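Local coordinates for DsbA family protein (Salmonella typhimurium, PDB 7JVE) that acts as a trimeric thioredoxin-like enzyme of the DsbA family, with both thiol oxidase and disulfide isomerase activities, and is encoded in a fimbrial operon, at residues A[135-140]-A[151-156]. Sequence-based numbering, arbitrary orientation.
Sequences ARVGEQ and LDWHNA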
# COMPACT_ATOMS: atom_id res chain seq x y z
N ALA A 135 30.02 -11.31 -2.86
CA ALA A 135 30.25 -12.06 -4.08
C ALA A 135 31.70 -12.54 -4.19
O ALA A 135 31.95 -13.65 -4.67
CB ALA A 135 29.84 -11.23 -5.30
N ARG A 136 32.68 -11.73 -3.73
CA ARG A 136 34.08 -12.18 -3.73
C ARG A 136 34.27 -13.43 -2.88
O ARG A 136 34.90 -14.40 -3.32
CB ARG A 136 35.02 -11.09 -3.22
CG ARG A 136 35.27 -9.92 -4.16
CD ARG A 136 36.33 -8.98 -3.55
NE ARG A 136 36.42 -7.76 -4.34
CZ ARG A 136 37.02 -7.70 -5.53
NH1 ARG A 136 37.57 -8.79 -6.05
NH2 ARG A 136 37.05 -6.57 -6.20
N VAL A 137 33.74 -13.41 -1.65
CA VAL A 137 33.85 -14.56 -0.76
C VAL A 137 33.17 -15.77 -1.38
O VAL A 137 33.76 -16.85 -1.48
CB VAL A 137 33.25 -14.25 0.62
CG1 VAL A 137 33.41 -15.48 1.54
CG2 VAL A 137 33.88 -13.01 1.22
N GLY A 138 31.93 -15.58 -1.83
CA GLY A 138 31.19 -16.69 -2.42
C GLY A 138 31.91 -17.30 -3.60
O GLY A 138 31.95 -18.52 -3.76
N GLU A 139 32.52 -16.46 -4.44
CA GLU A 139 33.23 -17.01 -5.57
C GLU A 139 34.43 -17.84 -5.13
O GLU A 139 34.70 -18.90 -5.69
CB GLU A 139 33.66 -15.90 -6.50
CG GLU A 139 34.40 -16.44 -7.67
CD GLU A 139 34.67 -15.39 -8.69
OE1 GLU A 139 33.89 -15.34 -9.68
OE2 GLU A 139 35.63 -14.60 -8.49
N GLN A 140 35.18 -17.37 -4.12
CA GLN A 140 36.29 -18.16 -3.59
C GLN A 140 35.79 -19.49 -3.03
O GLN A 140 36.36 -20.55 -3.32
CB GLN A 140 37.05 -17.39 -2.52
CG GLN A 140 37.89 -16.27 -3.07
CD GLN A 140 38.90 -16.79 -4.08
OE1 GLN A 140 39.64 -17.75 -3.82
NE2 GLN A 140 38.89 -16.20 -5.27
N LEU A 151 26.62 -23.10 -1.20
CA LEU A 151 25.25 -22.97 -0.71
C LEU A 151 25.22 -22.83 0.82
O LEU A 151 24.41 -22.06 1.35
CB LEU A 151 24.41 -24.14 -1.21
CG LEU A 151 22.91 -24.24 -0.87
CD1 LEU A 151 22.13 -22.95 -1.16
CD2 LEU A 151 22.29 -25.42 -1.63
N ASP A 152 26.12 -23.55 1.54
CA ASP A 152 26.24 -23.33 2.99
C ASP A 152 26.62 -21.90 3.31
O ASP A 152 26.08 -21.29 4.23
CB ASP A 152 27.28 -24.25 3.67
CG ASP A 152 26.95 -25.71 3.53
OD1 ASP A 152 27.89 -26.51 3.35
OD2 ASP A 152 25.75 -26.05 3.58
N TRP A 153 27.61 -21.37 2.58
CA TRP A 153 28.01 -19.99 2.81
C TRP A 153 26.85 -19.03 2.55
O TRP A 153 26.57 -18.12 3.34
CB TRP A 153 29.21 -19.65 1.93
CG TRP A 153 29.30 -18.22 1.59
CD1 TRP A 153 28.91 -17.62 0.42
CD2 TRP A 153 29.79 -17.17 2.43
NE1 TRP A 153 29.15 -16.27 0.48
CE2 TRP A 153 29.69 -15.96 1.70
CE3 TRP A 153 30.33 -17.14 3.73
CZ2 TRP A 153 30.10 -14.72 2.23
CZ3 TRP A 153 30.74 -15.90 4.26
CH2 TRP A 153 30.61 -14.71 3.50
N HIS A 154 26.17 -19.23 1.43
CA HIS A 154 25.04 -18.40 1.04
C HIS A 154 23.97 -18.39 2.12
O HIS A 154 23.52 -17.33 2.57
CB HIS A 154 24.53 -18.92 -0.30
CG HIS A 154 23.17 -18.45 -0.70
ND1 HIS A 154 22.97 -17.43 -1.60
CD2 HIS A 154 21.93 -18.90 -0.37
CE1 HIS A 154 21.68 -17.25 -1.79
NE2 HIS A 154 21.03 -18.13 -1.06
N ASN A 155 23.54 -19.58 2.57
CA ASN A 155 22.54 -19.64 3.63
C ASN A 155 23.06 -19.02 4.93
O ASN A 155 22.30 -18.38 5.67
CB ASN A 155 22.12 -21.08 3.87
CG ASN A 155 21.35 -21.65 2.70
OD1 ASN A 155 20.62 -20.93 2.04
ND2 ASN A 155 21.52 -22.94 2.44
N ALA A 156 24.35 -19.22 5.23
CA ALA A 156 24.87 -18.69 6.48
C ALA A 156 24.86 -17.17 6.47
O ALA A 156 24.61 -16.54 7.51
CB ALA A 156 26.29 -19.21 6.72
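The indole of W153 lies against V137 and G138, a compact example of how one large aromatic can pair two neighbouring helices when the helix facing it offers a small residue. V137 makes the tight half of the contact: its CG1 sits over one face of the six-membered ring, 3.5 Å from the ring centroid and 16° off the normal, a CH-pi interaction. CG1 is anti to the backbone N (chi1 -179°), and this turn, with CB pointing at the facing helix, lays the methyl on the ring. The pyrrole end makes the looser half and meets bare backbone instead, G138 CA approaching W153 NE1 obliquely at 3.6 Å; the absence of a side chain on the glycine is consistent with this near approach, and G138 CA and W153 CA stand 7.0 Å apart. Helices 128-145 and 147-159, joined by a very short connection, belong to the helical part that DsbA-like proteins insert into the thioredoxin fold. Helix 169-176 closes in here too, with A176 touching V137 and V172 and L175 touching W153, while Y179 meets the indole edge-to-face. The solvent side lies beyond the contact, where D152, on the far side of its helix, is exposed.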